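Local coordinates for protein mRNA nuclease HepT (PDB 6M6U) that cleaves mRNA as the growth-inhibiting toxin of a type VII toxin-antitoxin pair and is neutralised by its cognate antitoxin MntA, mostly through tri-AMPylation, at residues I9-I12 / K13-I16; C46-A49 / C50-A54. All coordinates share one frame; numbering follows the deposited sequence.

Contact 1: residues I9-I12 / K13-I16; sequences IATI and KRCI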
loop_
_atom_site.group_PDB
_atom_site.type_symbol
_atom_site.label_atom_id
_atom_site.label_comp_id
_atom_site.label_asym_id
_atom_site.label_seq_id
_atom_site.Cartn_x
_atom_site.Cartn_y
_atom_site.Cartn_z
ATOM N N ILE B 9 -15.711 -9.995 47.597
ATOM C CA ILE B 9 -15.949 -9.886 49.037
ATOM C C ILE B 9 -15.304 -11.058 49.760
ATOM O O ILE B 9 -14.539 -10.879 50.715
ATOM C CB ILE B 9 -17.457 -9.819 49.340
ATOM C CG1 ILE B 9 -18.076 -8.518 48.826
ATOM C CG2 ILE B 9 -17.701 -9.975 50.837
ATOM C CD1 ILE B 9 -17.340 -7.279 49.251
ATOM N N ALA B 10 -15.600 -12.279 49.303
ATOM C CA ALA B 10 -15.045 -13.472 49.936
ATOM C C ALA B 10 -13.521 -13.435 49.959
ATOM O O ALA B 10 -12.896 -13.851 50.943
ATOM C CB ALA B 10 -15.538 -14.726 49.213
ATOM N N THR B 11 -12.905 -12.926 48.889
ATOM C CA THR B 11 -11.446 -12.876 48.828
ATOM C C THR B 11 -10.879 -11.885 49.838
ATOM O O THR B 11 -9.878 -12.178 50.503
ATOM C CB THR B 11 -10.998 -12.529 47.408
ATOM O OG1 THR B 11 -11.239 -13.655 46.558
ATOM C CG2 THR B 11 -9.515 -12.174 47.371
ATOM N N ILE B 12 -11.500 -10.709 49.967
ATOM C CA ILE B 12 -11.052 -9.734 50.961
ATOM C C ILE B 12 -11.097 -10.342 52.357
ATOM O O ILE B 12 -10.157 -10.199 53.148
ATOM C CB ILE B 12 -11.897 -8.451 50.879
ATOM C CG1 ILE B 12 -11.671 -7.752 49.541
ATOM C CG2 ILE B 12 -11.561 -7.517 52.039
ATOM C CD1 ILE B 12 -12.682 -6.675 49.226
ATOM N N LYS B 13 -12.186 -11.048 52.672
ATOM C CA LYS B 13 -12.306 -11.684 53.981
ATOM C C LYS B 13 -11.230 -12.742 54.182
ATOM O O LYS B 13 -10.523 -12.736 55.197
ATOM C CB LYS B 13 -13.699 -12.289 54.149
ATOM C CG LYS B 13 -14.777 -11.260 54.418
ATOM C CD LYS B 13 -16.163 -11.865 54.330
ATOM C CE LYS B 13 -17.219 -10.836 54.692
ATOM N NZ LYS B 13 -18.590 -11.297 54.336
ATOM N N ARG B 14 -11.090 -13.664 53.222
ATOM C CA ARG B 14 -10.058 -14.694 53.325
ATOM C C ARG B 14 -8.681 -14.085 53.541
ATOM O O ARG B 14 -7.879 -14.607 54.320
ATOM C CB ARG B 14 -10.037 -15.568 52.070
ATOM C CG ARG B 14 -10.992 -16.743 52.087
ATOM C CD ARG B 14 -10.532 -17.825 51.116
ATOM N NE ARG B 14 -9.971 -17.265 49.888
ATOM C CZ ARG B 14 -10.692 -16.719 48.911
ATOM N NH1 ARG B 14 -12.013 -16.650 49.014
ATOM N NH2 ARG B 14 -10.091 -16.236 47.831
ATOM N N CYS B 15 -8.395 -12.969 52.870
ATOM C CA CYS B 15 -7.053 -12.407 52.936
ATOM C C CYS B 15 -6.822 -11.578 54.195
ATOM O O CYS B 15 -5.682 -11.497 54.668
ATOM C CB CYS B 15 -6.776 -11.571 51.690
ATOM S SG CYS B 15 -6.794 -12.557 50.191
ATOM N N ILE B 16 -7.865 -10.953 54.753
ATOM C CA ILE B 16 -7.708 -10.249 56.028
ATOM C C ILE B 16 -7.425 -11.243 57.146
ATOM O O ILE B 16 -6.564 -11.010 58.007
ATOM C CB ILE B 16 -8.949 -9.396 56.347
ATOM C CG1 ILE B 16 -9.050 -8.206 55.394
ATOM C CG2 ILE B 16 -8.897 -8.891 57.786
ATOM C CD1 ILE B 16 -10.196 -7.281 55.721
#
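I12 and I16 pack against each other one turn apart on the amphipathic alpha-helix 3-23 of the all-helical HepT fold. The two side chains run alongside each other in the same direction. I12 CG2 meets I16 CD1 at 3.9 Å. This is the tightly packed side: I12 and I16 both touch F123 of helix 120-131, and I9 and I12 touch I127 there. The N-H groups of 13-16 bond to the carbonyls four residues earlier, I16 N to I12 O at 2.9 Å.

K13 forms the loose, exposed edge. It reaches back along the helix in a straight chain, which leaves NZ 3.8 Å from CG2 of I9.

T11, R14 and C15 make a separate face, covered by the second subunit. R14 bends at chi3 (-38°) and folds back over T11, with one guanidinium face over T11 CA. The stronger partner of R14 NH2 is the hydroxyl of Y104 of the second subunit, the tyrosine that MntA modifies, unmodified here; its side chain also packs on T11 and C15. Within the helix, R14 NH2 makes a weak hydrogen bond to T11 OG1, 3.1 Å long and bent to 134° at the hydrogen.

Contact 2: residues C46-A49 / C50-A54; sequences CCEA and CIDIA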
loop_
_atom_site.group_PDB
_atom_site.type_symbol
_atom_site.label_atom_id
_atom_site.label_comp_id
_atom_site.label_asym_id
_atom_site.label_seq_id
_atom_site.Cartn_x
_atom_site.Cartn_y
_atom_site.Cartn_z
ATOM N N CYS B 46 -6.048 -8.029 48.922
ATOM C CA CYS B 46 -7.169 -7.230 49.411
ATOM C C CYS B 46 -7.377 -5.990 48.553
ATOM O O CYS B 46 -8.514 -5.653 48.204
ATOM C CB CYS B 46 -6.943 -6.825 50.869
ATOM S SG CYS B 46 -7.200 -8.134 52.078
ATOM N N CYS B 47 -6.291 -5.290 48.215
ATOM C CA CYS B 47 -6.414 -4.086 47.401
ATOM C C CYS B 47 -6.946 -4.413 46.013
ATOM O O CYS B 47 -7.824 -3.712 45.497
ATOM C CB CYS B 47 -5.065 -3.372 47.302
ATOM S SG CYS B 47 -4.549 -2.534 48.813
ATOM N N GLU B 48 -6.436 -5.482 45.395
ATOM C CA GLU B 48 -6.890 -5.834 44.055
ATOM C C GLU B 48 -8.350 -6.261 44.064
ATOM O O GLU B 48 -9.096 -5.960 43.126
ATOM C CB GLU B 48 -6.004 -6.930 43.466
ATOM C CG GLU B 48 -4.638 -6.426 43.028
ATOM C CD GLU B 48 -4.728 -5.413 41.897
ATOM O OE1 GLU B 48 -5.570 -5.594 40.989
ATOM O OE2 GLU B 48 -3.962 -4.425 41.923
ATOM N N ALA B 49 -8.785 -6.948 45.121
ATOM C CA ALA B 49 -10.194 -7.310 45.213
ATOM C C ALA B 49 -11.070 -6.071 45.376
ATOM O O ALA B 49 -12.156 -5.992 44.790
ATOM C CB ALA B 49 -10.410 -8.291 46.363
ATOM N N CYS B 50 -10.607 -5.084 46.151
ATOM C CA CYS B 50 -11.357 -3.835 46.278
ATOM C C CYS B 50 -11.381 -3.067 44.967
ATOM O O CYS B 50 -12.415 -2.505 44.588
ATOM C CB CYS B 50 -10.756 -2.964 47.378
ATOM S SG CYS B 50 -11.079 -3.535 49.056
ATOM N N ILE B 51 -10.243 -3.019 44.271
ATOM C CA ILE B 51 -10.167 -2.303 43.005
ATOM C C ILE B 51 -11.051 -2.971 41.958
ATOM O O ILE B 51 -11.718 -2.292 41.167
ATOM C CB ILE B 51 -8.700 -2.208 42.550
ATOM C CG1 ILE B 51 -7.926 -1.287 43.498
ATOM C CG2 ILE B 51 -8.604 -1.710 41.107
ATOM C CD1 ILE B 51 -6.430 -1.403 43.372
ATOM N N ASP B 52 -11.090 -4.307 41.946
ATOM C CA ASP B 52 -11.930 -5.007 40.980
ATOM C C ASP B 52 -13.403 -4.694 41.206
ATOM O O ASP B 52 -14.166 -4.545 40.245
ATOM C CB ASP B 52 -11.687 -6.514 41.051
ATOM C CG ASP B 52 -10.325 -6.918 40.509
ATOM O OD1 ASP B 52 -9.635 -6.064 39.905
ATOM O OD2 ASP B 52 -9.949 -8.098 40.684
ATOM N N ILE B 53 -13.823 -4.597 42.470
ATOM C CA ILE B 53 -15.188 -4.179 42.777
ATOM C C ILE B 53 -15.447 -2.783 42.229
ATOM O O ILE B 53 -16.468 -2.526 41.580
ATOM C CB ILE B 53 -15.437 -4.235 44.296
ATOM C CG1 ILE B 53 -15.495 -5.683 44.782
ATOM C CG2 ILE B 53 -16.699 -3.468 44.667
ATOM C CD1 ILE B 53 -15.247 -5.823 46.266
ATOM N N ALA B 54 -14.520 -1.860 42.490
ATOM C CA ALA B 54 -14.677 -0.486 42.030
ATOM C C ALA B 54 -14.763 -0.423 40.510
ATOM O O ALA B 54 -15.690 0.181 39.955
ATOM C CB ALA B 54 -13.518 0.365 42.542
#
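E48 and D52 sit one helical turn apart, and each carboxylate has a basic partner outside the segments. E48 OE2 forms a salt bridge with R97, the arginine of the RX(4)HXY motif and an active-site residue by similarity, and D52 OD2 forms one with K8 of helix 3-23. E48 OE2 also accepts a hydrogen bond from H113 of the antitoxin MntA. The bridge to R97 is consistent with E48 acting as a second-shell carboxylate that positions this arginine. E48 OE1 and D52 OD1 stay 4.2 Å apart. These like charges probably repel mildly, and the basic partners would offset this.

The main chain supplies regular alpha-helical bonds. D52 N donates to E48 O at 2.8 Å, and I51 N to C47 O at the same length. I53 N to A49 O is longer, at 3.2 Å. D52 CG is anti to its own carbonyl carbon (chi1 -71°). This turns the carboxylate back along the helix, with CG 3.0 Å from E48 O.

The apolar side chains follow the same course. I51 lays CG1 3.1 Å from C47 O, and its CD1 approaches E48 OE2 at 4.2 Å. I53 brings CD1 to 3.4 Å from A49 O.

All these residues are buried. Helix 33-60 is enclosed on several sides: I51 packs on F73 of helix 69-78 and V94 of helix 84-102, while I53 meets F126 of helix 120-131 and I5 of helix 3-23.

Contact 1 and contact 2 belong to the consecutive helices 3-23 and 33-60, which pack directly on each other. I12 CG1 lies 3.5 Å from A49 CB, and C15 CB is as far from C46 SG. F123 of helix 120-131 touches both contacts. Contact 2 is in the core, and its touching residues are all buried. Contact 1 is only partly buried, with an apolar inner side and a polar outer one. Their charges differ too: contact 1 carries basic side chains, contact 2 acidic ones. Both reach the second subunit, but E48 of contact 2 also bridges R97, active-site by similarity, and meets the antitoxin.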